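PDB 6DG5: interleukin-2 receptor subunit beta from Mus musculus, which is the beta subunit of the interleukin-2 receptor, a type I cytokine receptor, and probably transduces interleukin-2 signals and takes part in the response to interleukin-15. Local coordinates for residues 78-83 against 96-101; 123-128 against 166-171; 140-145 against 162-167. One frame throughout, in Å; residues are numbered along the deposited sequence.

Interaction 1 (78-83 against 96-101); sequences LLDINV and TCDFHP
Ile81 and Cys97 exchange two backbone hydrogen bonds, each 2.8 Å from N to O: Ile81 N donates to Cys97 O and Cys97 N to Ile81 O. Leu79 N makes a further, weak bond to Phe99 O.

Among the side chains, Asn82 and Thr96 form a polar couple at a non-hydrogen-bonded position. Thr96 OG1 donates to Asn82 OD1 at 2.7 Å, tilted 32° from the carbonyl plane; the hydroxyl stands anti to its own backbone N (chi1 177°), which sets it beside the amide. An alanine in place of Asn82 would remove OD1 and would probably leave the Thr96 hydroxyl without this acceptor across the strands.

The segments belong to the antiparallel hairpin of strands 79-86 and 91-99 in the N-terminal domain, with 91-99 outermost in its sheet and tied to the N-terminus by the Cys97-Cys5 disulfide.

Apolar contacts gather on the face of Leu79, Ile81 and Phe99. Leu79 lies alongside Phe99, its CD1 3.6 Å from Phe99 CD2, while Ile81 CD1 comes obliquely to Phe99 CB, also at 3.6 Å. Leu8 and Cys10 of strand 8-12 pack on this group. Beyond the strand pairing, Leu78 CD1 makes a CH-pi contact over the centre of the His100 ring, 3.6 Å from its centroid.

On the face of Asn82 and Thr96, two like charges come close. Asp80 OD2 stands 3.5 Å from Asp98 OD1, with the carboxylate planes 86° apart; the repulsion could raise the pKa of one of them, though Lys38, packed on Asp80, is likely to offset it.

Interaction 2 (123-128 against 166-171); sequences CNISWK and QWLFLE. With NAG (2-acetamido-2-deoxy-beta-D-glucopyranose), chain D.
Trp127 lays its indole flat over the backbone where Gln166 passes into Trp167. Gln166 C sits over the ring centre, 3.6 Å above the plane, and Trp167 N lies nearer the rim on the same face. With CG between the backbone N and the carbonyl carbon (chi1 56°), the Trp127 side chain begins in the position from which its ring covers the Gln166-Trp167 backbone. Leu168 crosses this side chain at about a right angle and puts CG at the ring edge, 3.7 Å from Trp127 CH2. The Gln166 side chain passes obliquely, with its amide 54° from the indole plane; NE2 gives a weak bond to Trp127 O, whereas OE1 is held by Arg164.

Strands 123-128 and 167-170 are antiparallel neighbours in the three-stranded sheet of the fibronectin type-III domain. Between them Leu170 N meets Cys123 O nearly straight (173°), and Ile125 and Leu168 bond reciprocally, 3.1 Å each way from N to O. Ile125 and Leu168 side chains run side by side, and Ile125 CD1 also touches Leu170 CD1 at 3.9 Å; Phe204 of strand 202-205 packs on Ile125 and Leu170 from the facing sheet.

The face of Asn124, Trp167 and Phe169 carries the N-glycan, bonded at Asn124 ND2 to C1 of the first N-acetylglucosamine. This sugar lies over the Trp167 indole with C3 above the ring centre, while its acetamido methyl C8 approaches Phe169 CD1 at 3.5 Å.

Interaction 3 (140-145 against 162-167); sequences LEFEAR and KQRQQW. With NAG (2-acetamido-2-deoxy-beta-D-glucopyranose), chain D.
Leu140 and Arg164 face each other with CA atoms 5.3 Å apart, and Glu141 and Lys162 at 5.1 Å, but no hydrogen bond joins the irregular backbone of 162-167 to strand 140-145. Side chains therefore carry the contact. Leu140 lies alongside Arg164, pointing the same way, and sets CD1 over the centre of the guanidinium face, 3.6 Å from CZ. A bend at chi2 (-99°) turns Arg164 CD from the extended path. Arg164 NE then donates to Gln166 OE1 at 2.8 Å from above the amide carbonyl plane, NH2 adds a weak bond to the same oxygen, and Glu137 takes NH1 in a salt bridge. The guanidinium is thus fixed in rotation between two acceptors, with leucine on one face.

Phe142 supplies the edge of its ring to the loop: Gln163 O lies near the ring plane, 3.7 Å from CD2. Gln166 CG meets Phe142 CZ at 3.6 Å, and its amide is almost parallel to the phenyl plane. Glu141 runs beside Lys162, CG against CA, while Lys162 NZ makes a salt bridge with an acidic side chain of another protein chain. Within the loop, Gln163 NE2 donates to Gln165 OE1 at 2.8 Å, and Gln165 NE2 rests over the Trp167 face opposite the sugar.

The loop links strand 157-161, the edge neighbour of 140-148, to strand 167-170 and so bridges the two sheets of the fibronectin type-III sandwich. Strand 178-187 flanks 140-148 on its other side, and farther along, Arg145 makes a cation-pi contact with Trp198 of the WSXWS motif.

How the interactions relate
Interactions 2 and 3 belong to one fibronectin type-III domain, with centres about 10 Å apart, and share Gln166 and Trp167. They meet through the sandwich interior: Trp127 NE1 lies 3.3 Å from Phe142 CD1, the two rings inclined at about 55°, and Leu168 CD2 is 3.7 Å from Ala144 CB. Trp167 is common ground for the Asn124 glycan and for another protein chain of the assembly, which also touches Lys162, Gln163 and Gln165. Interaction 1 lies apart in the N-terminal domain, on the other side of the chain's centre; its centre is about 39 Å from that of interaction 2 and about 31 Å from that of interaction 3.

Interaction 1 (78-83 against 96-101)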
loop_
_atom_site.group_PDB
_atom_site.type_symbol
_atom_site.label_atom_id
_atom_site.label_comp_id
_atom_site.label_asym_id
_atom_site.label_seq_id
_atom_site.Cartn_x
_atom_site.Cartn_y
_atom_site.Cartn_z
ATOM N N LEU B 78 -19.487 4.874 -7.560
ATOM C CA LEU B 78 -19.746 5.828 -8.637
ATOM C C LEU B 78 -21.011 6.589 -8.268
ATOM O O LEU B 78 -22.102 6.013 -8.280
ATOM C CB LEU B 78 -19.904 5.122 -9.979
ATOM C CG LEU B 78 -20.435 5.980 -11.129
ATOM C CD1 LEU B 78 -19.413 7.029 -11.535
ATOM C CD2 LEU B 78 -20.830 5.117 -12.318
ATOM N N LEU B 79 -20.869 7.869 -7.939
ATOM C CA LEU B 79 -22.000 8.693 -7.545
ATOM C C LEU B 79 -22.286 9.737 -8.616
ATOM O O LEU B 79 -21.365 10.329 -9.186
ATOM C CB LEU B 79 -21.754 9.361 -6.187
ATOM C CG LEU B 79 -20.497 10.190 -5.931
ATOM C CD1 LEU B 79 -20.736 11.636 -6.285
ATOM C CD2 LEU B 79 -20.090 10.068 -4.477
ATOM N N ASP B 80 -23.572 9.946 -8.892
ATOM C CA ASP B 80 -24.015 10.887 -9.913
ATOM C C ASP B 80 -24.141 12.271 -9.287
ATOM O O ASP B 80 -24.979 12.487 -8.406
ATOM C CB ASP B 80 -25.343 10.439 -10.518
ATOM C CG ASP B 80 -25.267 9.053 -11.126
ATOM O OD1 ASP B 80 -24.835 8.117 -10.422
ATOM O OD2 ASP B 80 -25.650 8.896 -12.305
ATOM N N ILE B 81 -23.316 13.206 -9.744
ATOM C CA ILE B 81 -23.356 14.581 -9.263
ATOM C C ILE B 81 -24.232 15.401 -10.201
ATOM O O ILE B 81 -23.969 15.479 -11.406
ATOM C CB ILE B 81 -21.947 15.179 -9.158
ATOM C CG1 ILE B 81 -21.247 14.630 -7.919
ATOM C CG2 ILE B 81 -22.018 16.689 -9.076
ATOM C CD1 ILE B 81 -19.758 14.833 -7.915
ATOM N N ASN B 82 -25.278 16.005 -9.645
ATOM C CA ASN B 82 -26.211 16.830 -10.393
ATOM C C ASN B 82 -26.232 18.231 -9.800
ATOM O O ASN B 82 -26.229 18.395 -8.575
ATOM C CB ASN B 82 -27.623 16.235 -10.370
ATOM C CG ASN B 82 -27.645 14.770 -10.754
ATOM O OD1 ASN B 82 -27.862 14.422 -11.913
ATOM N ND2 ASN B 82 -27.421 13.900 -9.776
ATOM N N VAL B 83 -26.247 19.235 -10.670
ATOM C CA VAL B 83 -26.354 20.631 -10.265
ATOM C C VAL B 83 -27.751 21.111 -10.622
ATOM O O VAL B 83 -28.141 21.095 -11.796
ATOM C CB VAL B 83 -25.284 21.506 -10.932
ATOM C CG1 VAL B 83 -25.407 22.945 -10.453
ATOM C CG2 VAL B 83 -23.898 20.956 -10.641
ATOM N N THR B 96 -25.533 17.354 -14.963
ATOM C CA THR B 96 -25.594 16.000 -14.427
ATOM C C THR B 96 -24.375 15.240 -14.926
ATOM O O THR B 96 -24.064 15.282 -16.119
ATOM C CB THR B 96 -26.896 15.289 -14.832
ATOM O OG1 THR B 96 -26.879 13.939 -14.351
ATOM C CG2 THR B 96 -27.094 15.290 -16.349
ATOM N N CYS B 97 -23.668 14.572 -14.014
ATOM C CA CYS B 97 -22.417 13.934 -14.397
ATOM C C CYS B 97 -22.091 12.764 -13.483
ATOM O O CYS B 97 -22.561 12.675 -12.346
ATOM C CB CYS B 97 -21.249 14.924 -14.388
ATOM S SG CYS B 97 -21.615 16.565 -13.744
ATOM N N ASP B 98 -21.259 11.870 -14.012
ATOM C CA ASP B 98 -20.692 10.765 -13.259
ATOM C C ASP B 98 -19.410 11.213 -12.573
ATOM O O ASP B 98 -18.729 12.138 -13.025
ATOM C CB ASP B 98 -20.406 9.574 -14.176
ATOM C CG ASP B 98 -21.653 9.061 -14.868
ATOM O OD1 ASP B 98 -22.717 9.007 -14.217
ATOM O OD2 ASP B 98 -21.571 8.715 -16.065
ATOM N N PHE B 99 -19.084 10.545 -11.471
ATOM C CA PHE B 99 -17.945 10.938 -10.651
ATOM C C PHE B 99 -17.329 9.693 -10.039
ATOM O O PHE B 99 -17.981 9.006 -9.245
ATOM C CB PHE B 99 -18.375 11.924 -9.562
ATOM C CG PHE B 99 -17.295 12.248 -8.570
ATOM C CD1 PHE B 99 -16.255 13.098 -8.909
ATOM C CD2 PHE B 99 -17.326 11.711 -7.292
ATOM C CE1 PHE B 99 -15.261 13.398 -7.995
ATOM C CE2 PHE B 99 -16.335 12.008 -6.376
ATOM C CZ PHE B 99 -15.302 12.853 -6.727
ATOM N N HIS B 100 -16.082 9.405 -10.408
ATOM C CA HIS B 100 -15.347 8.292 -9.830
ATOM C C HIS B 100 -14.442 8.826 -8.733
ATOM O O HIS B 100 -13.492 9.568 -9.032
ATOM C CB HIS B 100 -14.532 7.568 -10.897
ATOM C CG HIS B 100 -15.374 6.917 -11.949
ATOM N ND1 HIS B 100 -15.789 7.575 -13.086
ATOM C CD2 HIS B 100 -15.895 5.669 -12.026
ATOM C CE1 HIS B 100 -16.518 6.758 -13.826
ATOM N NE2 HIS B 100 -16.597 5.594 -13.205
ATOM N N PRO B 101 -14.686 8.483 -7.466
ATOM C CA PRO B 101 -14.022 9.210 -6.371
ATOM C C PRO B 101 -12.518 9.005 -6.314
ATOM O O PRO B 101 -11.779 9.973 -6.099
ATOM C CB PRO B 101 -14.721 8.659 -5.118
ATOM C CG PRO B 101 -16.004 8.063 -5.614
ATOM C CD PRO B 101 -15.686 7.525 -6.969
#

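Interaction 2 (123-128 against 166-171)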
loop_
_atom_site.group_PDB
_atom_site.type_symbol
_atom_site.label_atom_id
_atom_site.label_comp_id
_atom_site.label_asym_id
_atom_site.label_seq_id
_atom_site.Cartn_x
_atom_site.Cartn_y
_atom_site.Cartn_z
ATOM N N CYS B 123 18.874 21.414 9.505
ATOM C CA CYS B 123 17.514 21.602 9.998
ATOM C C CYS B 123 16.622 20.428 9.611
ATOM O O CYS B 123 16.595 20.020 8.446
ATOM C CB CYS B 123 16.920 22.905 9.462
ATOM S SG CYS B 123 15.210 23.190 9.961
ATOM N N ASN B 124 15.886 19.890 10.583
ATOM C CA ASN B 124 14.985 18.761 10.376
ATOM C C ASN B 124 13.565 19.212 10.691
ATOM O O ASN B 124 13.287 19.668 11.805
ATOM C CB ASN B 124 15.395 17.570 11.249
ATOM C CG ASN B 124 14.674 16.285 10.872
ATOM O OD1 ASN B 124 13.818 16.273 9.987
ATOM N ND2 ASN B 124 15.029 15.190 11.546
ATOM N N ILE B 125 12.673 19.082 9.711
ATOM C CA ILE B 125 11.310 19.595 9.794
ATOM C C ILE B 125 10.337 18.433 9.635
ATOM O O ILE B 125 10.469 17.635 8.702
ATOM C CB ILE B 125 11.053 20.668 8.722
ATOM C CG1 ILE B 125 11.910 21.906 8.996
ATOM C CG2 ILE B 125 9.574 21.028 8.657
ATOM C CD1 ILE B 125 12.322 22.651 7.746
ATOM N N SER B 126 9.354 18.351 10.529
ATOM C CA SER B 126 8.369 17.276 10.536
ATOM C C SER B 126 6.996 17.808 10.142
ATOM O O SER B 126 6.753 19.016 10.123
ATOM C CB SER B 126 8.296 16.609 11.914
ATOM O OG SER B 126 9.542 16.044 12.271
ATOM N N TRP B 127 6.091 16.880 9.826
ATOM C CA TRP B 127 4.715 17.231 9.502
ATOM C C TRP B 127 3.833 15.994 9.613
ATOM O O TRP B 127 4.250 14.893 9.248
ATOM C CB TRP B 127 4.595 17.839 8.099
ATOM C CG TRP B 127 5.136 16.982 6.996
ATOM C CD1 TRP B 127 4.486 15.974 6.345
ATOM C CD2 TRP B 127 6.435 17.073 6.401
ATOM N NE1 TRP B 127 5.304 15.427 5.386
ATOM C CE2 TRP B 127 6.505 16.085 5.399
ATOM C CE3 TRP B 127 7.547 17.892 6.619
ATOM C CZ2 TRP B 127 7.644 15.891 4.620
ATOM C CZ3 TRP B 127 8.676 17.699 5.844
ATOM C CH2 TRP B 127 8.716 16.707 4.856
ATOM N N LYS B 128 2.621 16.191 10.121
ATOM C CA LYS B 128 1.629 15.138 10.263
ATOM C C LYS B 128 0.576 15.252 9.166
ATOM O O LYS B 128 0.387 16.310 8.560
ATOM C CB LYS B 128 0.961 15.206 11.640
ATOM C CG LYS B 128 1.902 14.981 12.819
ATOM C CD LYS B 128 1.159 15.120 14.143
ATOM C CE LYS B 128 1.973 14.586 15.314
ATOM N NZ LYS B 128 3.216 15.367 15.557
ATOM N N GLN B 166 7.610 12.084 5.765
ATOM C CA GLN B 166 7.028 13.002 6.749
ATOM C C GLN B 166 8.099 13.714 7.573
ATOM O O GLN B 166 7.889 14.027 8.748
ATOM C CB GLN B 166 6.025 12.289 7.662
ATOM C CG GLN B 166 4.701 11.983 6.980
ATOM C CD GLN B 166 3.652 11.454 7.935
ATOM O OE1 GLN B 166 3.638 10.267 8.265
ATOM N NE2 GLN B 166 2.765 12.332 8.382
ATOM N N TRP B 167 9.252 13.971 6.956
ATOM C CA TRP B 167 10.307 14.814 7.508
ATOM C C TRP B 167 11.376 15.002 6.442
ATOM O O TRP B 167 11.541 14.151 5.564
ATOM C CB TRP B 167 10.933 14.218 8.781
ATOM C CG TRP B 167 11.558 12.867 8.594
ATOM C CD1 TRP B 167 10.986 11.659 8.857
ATOM C CD2 TRP B 167 12.880 12.588 8.116
ATOM N NE1 TRP B 167 11.864 10.644 8.565
ATOM C CE2 TRP B 167 13.035 11.188 8.109
ATOM C CE3 TRP B 167 13.946 13.386 7.690
ATOM C CZ2 TRP B 167 14.212 10.569 7.692
ATOM C CZ3 TRP B 167 15.114 12.770 7.276
ATOM C CH2 TRP B 167 15.237 11.376 7.280
ATOM N N LEU B 168 12.101 16.117 6.526
ATOM C CA LEU B 168 13.275 16.309 5.685
ATOM C C LEU B 168 14.383 16.977 6.484
ATOM O O LEU B 168 14.132 17.872 7.295
ATOM C CB LEU B 168 12.972 17.129 4.417
ATOM C CG LEU B 168 11.995 18.302 4.365
ATOM C CD1 LEU B 168 12.428 19.473 5.231
ATOM C CD2 LEU B 168 11.848 18.744 2.922
ATOM N N PHE B 169 15.606 16.516 6.257
ATOM C CA PHE B 169 16.796 17.082 6.876
ATOM C C PHE B 169 17.456 17.985 5.842
ATOM O O PHE B 169 17.951 17.507 4.817
ATOM C CB PHE B 169 17.738 15.973 7.340
ATOM C CG PHE B 169 18.716 16.401 8.399
ATOM C CD1 PHE B 169 18.383 16.321 9.742
ATOM C CD2 PHE B 169 19.973 16.865 8.053
ATOM C CE1 PHE B 169 19.284 16.704 10.719
ATOM C CE2 PHE B 169 20.879 17.249 9.025
ATOM C CZ PHE B 169 20.532 17.168 10.359
ATOM N N LEU B 170 17.442 19.291 6.097
ATOM C CA LEU B 170 17.965 20.264 5.148
ATOM C C LEU B 170 19.443 20.527 5.406
ATOM O O LEU B 170 19.865 20.700 6.553
ATOM C CB LEU B 170 17.181 21.572 5.230
ATOM C CG LEU B 170 15.735 21.510 4.738
ATOM C CD1 LEU B 170 15.046 22.847 4.933
ATOM C CD2 LEU B 170 15.692 21.092 3.278
ATOM N N GLU B 171 20.224 20.555 4.331
ATOM C CA GLU B 171 21.644 20.859 4.384
ATOM C C GLU B 171 21.923 22.118 3.574
ATOM O O GLU B 171 21.042 22.657 2.897
ATOM C CB GLU B 171 22.480 19.686 3.848
ATOM C CG GLU B 171 22.247 18.360 4.565
ATOM C CD GLU B 171 23.051 18.235 5.844
ATOM O OE1 GLU B 171 22.922 17.198 6.531
ATOM O OE2 GLU B 171 23.815 19.174 6.156
HETATM C C1 NAG D . 14.439 13.888 11.320
HETATM C C2 NAG D . 15.477 12.760 11.379
HETATM C C3 NAG D . 14.801 11.393 11.229
HETATM C C4 NAG D . 13.637 11.241 12.202
HETATM C C5 NAG D . 12.699 12.440 12.083
HETATM C C6 NAG D . 11.580 12.428 13.098
HETATM C C7 NAG D . 17.764 12.548 10.503
HETATM C C8 NAG D . 18.674 12.808 9.339
HETATM N N2 NAG D . 16.494 12.938 10.354
HETATM O O3 NAG D . 15.766 10.373 11.466
HETATM O O4 NAG D . 12.900 10.060 11.901
HETATM O O5 NAG D . 13.429 13.657 12.291
HETATM O O6 NAG D . 12.074 12.466 14.430
HETATM O O7 NAG D . 18.163 12.008 11.531
#

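Interaction 3 (140-145 against 162-167)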
loop_
_atom_site.group_PDB
_atom_site.type_symbol
_atom_site.label_atom_id
_atom_site.label_comp_id
_atom_site.label_asym_id
_atom_site.label_seq_id
_atom_site.Cartn_x
_atom_site.Cartn_y
_atom_site.Cartn_z
ATOM N N LEU B 140 1.801 7.161 -0.303
ATOM C CA LEU B 140 1.941 8.580 -0.007
ATOM C C LEU B 140 3.215 9.144 -0.617
ATOM O O LEU B 140 4.249 8.473 -0.680
ATOM C CB LEU B 140 1.938 8.812 1.504
ATOM C CG LEU B 140 0.576 8.724 2.189
ATOM C CD1 LEU B 140 0.728 8.823 3.698
ATOM C CD2 LEU B 140 -0.350 9.807 1.666
ATOM N N GLU B 141 3.132 10.392 -1.069
ATOM C CA GLU B 141 4.246 11.092 -1.688
ATOM C C GLU B 141 4.206 12.539 -1.225
ATOM O O GLU B 141 3.126 13.106 -1.050
ATOM C CB GLU B 141 4.166 11.015 -3.216
ATOM C CG GLU B 141 5.492 11.172 -3.931
ATOM C CD GLU B 141 5.397 10.809 -5.400
ATOM O OE1 GLU B 141 4.761 11.568 -6.162
ATOM O OE2 GLU B 141 5.945 9.756 -5.790
ATOM N N PHE B 142 5.379 13.135 -1.026
ATOM C CA PHE B 142 5.459 14.477 -0.470
ATOM C C PHE B 142 6.346 15.365 -1.326
ATOM O O PHE B 142 7.345 14.908 -1.892
ATOM C CB PHE B 142 5.986 14.449 0.966
ATOM C CG PHE B 142 5.060 13.773 1.932
ATOM C CD1 PHE B 142 4.027 14.476 2.523
ATOM C CD2 PHE B 142 5.224 12.435 2.248
ATOM C CE1 PHE B 142 3.173 13.860 3.414
ATOM C CE2 PHE B 142 4.373 11.812 3.137
ATOM C CZ PHE B 142 3.344 12.526 3.721
ATOM N N GLU B 143 5.967 16.638 -1.412
ATOM C CA GLU B 143 6.739 17.663 -2.103
ATOM C C GLU B 143 6.775 18.898 -1.219
ATOM O O GLU B 143 5.723 19.401 -0.807
ATOM C CB GLU B 143 6.130 18.000 -3.468
ATOM C CG GLU B 143 7.007 17.653 -4.660
ATOM C CD GLU B 143 6.475 18.231 -5.959
ATOM O OE1 GLU B 143 5.602 19.123 -5.900
ATOM O OE2 GLU B 143 6.929 17.794 -7.039
ATOM N N ALA B 144 7.978 19.382 -0.923
ATOM C CA ALA B 144 8.167 20.582 -0.124
ATOM C C ALA B 144 8.922 21.628 -0.934
ATOM O O ALA B 144 9.680 21.297 -1.852
ATOM C CB ALA B 144 8.924 20.277 1.177
ATOM N N ARG B 145 8.710 22.897 -0.594
ATOM C CA ARG B 145 9.436 23.988 -1.229
ATOM C C ARG B 145 9.990 24.929 -0.169
ATOM O O ARG B 145 9.267 25.347 0.741
ATOM C CB ARG B 145 8.555 24.754 -2.228
ATOM C CG ARG B 145 7.271 25.352 -1.679
ATOM C CD ARG B 145 6.525 26.065 -2.798
ATOM N NE ARG B 145 5.282 26.688 -2.356
ATOM C CZ ARG B 145 4.469 27.367 -3.159
ATOM N NH1 ARG B 145 4.771 27.507 -4.443
ATOM N NH2 ARG B 145 3.355 27.906 -2.684
ATOM N N LYS B 162 9.674 11.071 -2.871
ATOM C CA LYS B 162 8.882 10.070 -3.576
ATOM C C LYS B 162 8.589 8.838 -2.727
ATOM O O LYS B 162 8.307 7.765 -3.276
ATOM C CB LYS B 162 9.581 9.667 -4.878
ATOM C CG LYS B 162 9.796 10.826 -5.836
ATOM C CD LYS B 162 10.341 10.362 -7.177
ATOM C CE LYS B 162 10.702 11.546 -8.064
ATOM N NZ LYS B 162 11.831 12.335 -7.496
ATOM N N GLN B 163 8.647 8.978 -1.406
ATOM C CA GLN B 163 8.279 7.927 -0.473
ATOM C C GLN B 163 7.510 8.570 0.671
ATOM O O GLN B 163 7.292 9.785 0.693
ATOM C CB GLN B 163 9.515 7.172 0.031
ATOM C CG GLN B 163 10.557 8.053 0.701
ATOM C CD GLN B 163 11.484 8.733 -0.287
ATOM O OE1 GLN B 163 11.488 8.411 -1.474
ATOM N NE2 GLN B 163 12.274 9.682 0.200
ATOM N N ARG B 164 7.093 7.751 1.633
ATOM C CA ARG B 164 6.379 8.243 2.810
ATOM C C ARG B 164 7.409 8.501 3.902
ATOM O O ARG B 164 7.822 7.581 4.613
ATOM C CB ARG B 164 5.315 7.247 3.257
ATOM C CG ARG B 164 4.216 7.855 4.118
ATOM C CD ARG B 164 4.441 7.611 5.600
ATOM N NE ARG B 164 3.345 8.145 6.405
ATOM C CZ ARG B 164 2.222 7.485 6.674
ATOM N NH1 ARG B 164 2.042 6.258 6.206
ATOM N NH2 ARG B 164 1.277 8.051 7.413
ATOM N N GLN B 165 7.832 9.757 4.032
ATOM C CA GLN B 165 8.873 10.143 4.975
ATOM C C GLN B 165 8.353 11.027 6.099
ATOM O O GLN B 165 8.621 10.751 7.273
ATOM C CB GLN B 165 10.011 10.855 4.226
ATOM C CG GLN B 165 11.377 10.720 4.878
ATOM C CD GLN B 165 12.513 11.095 3.941
ATOM O OE1 GLN B 165 12.666 10.514 2.865
ATOM N NE2 GLN B 165 13.311 12.076 4.346
ATOM N N GLN B 166 7.610 12.084 5.765
ATOM C CA GLN B 166 7.028 13.002 6.749
ATOM C C GLN B 166 8.099 13.714 7.573
ATOM O O GLN B 166 7.889 14.027 8.748
ATOM C CB GLN B 166 6.025 12.289 7.662
ATOM C CG GLN B 166 4.701 11.983 6.980
ATOM C CD GLN B 166 3.652 11.454 7.935
ATOM O OE1 GLN B 166 3.638 10.267 8.265
ATOM N NE2 GLN B 166 2.765 12.332 8.382
ATOM N N TRP B 167 9.252 13.971 6.956
ATOM C CA TRP B 167 10.307 14.814 7.508
ATOM C C TRP B 167 11.376 15.002 6.442
ATOM O O TRP B 167 11.541 14.151 5.564
ATOM C CB TRP B 167 10.933 14.218 8.781
ATOM C CG TRP B 167 11.558 12.867 8.594
ATOM C CD1 TRP B 167 10.986 11.659 8.857
ATOM C CD2 TRP B 167 12.880 12.588 8.116
ATOM N NE1 TRP B 167 11.864 10.644 8.565
ATOM C CE2 TRP B 167 13.035 11.188 8.109
ATOM C CE3 TRP B 167 13.946 13.386 7.690
ATOM C CZ2 TRP B 167 14.212 10.569 7.692
ATOM C CZ3 TRP B 167 15.114 12.770 7.276
ATOM C CH2 TRP B 167 15.237 11.376 7.280
HETATM C C1 NAG D . 14.439 13.888 11.320
HETATM C C2 NAG D . 15.477 12.760 11.379
HETATM C C3 NAG D . 14.801 11.393 11.229
HETATM C C4 NAG D . 13.637 11.241 12.202
HETATM C C5 NAG D . 12.699 12.440 12.083
HETATM C C6 NAG D . 11.580 12.428 13.098
HETATM C C7 NAG D . 17.764 12.548 10.503
HETATM C C8 NAG D . 18.674 12.808 9.339
HETATM N N2 NAG D . 16.494 12.938 10.354
HETATM O O3 NAG D . 15.766 10.373 11.466
HETATM O O4 NAG D . 12.900 10.060 11.901
HETATM O O5 NAG D . 13.429 13.657 12.291
HETATM O O6 NAG D . 12.074 12.466 14.430
HETATM O O7 NAG D . 18.163 12.008 11.531
#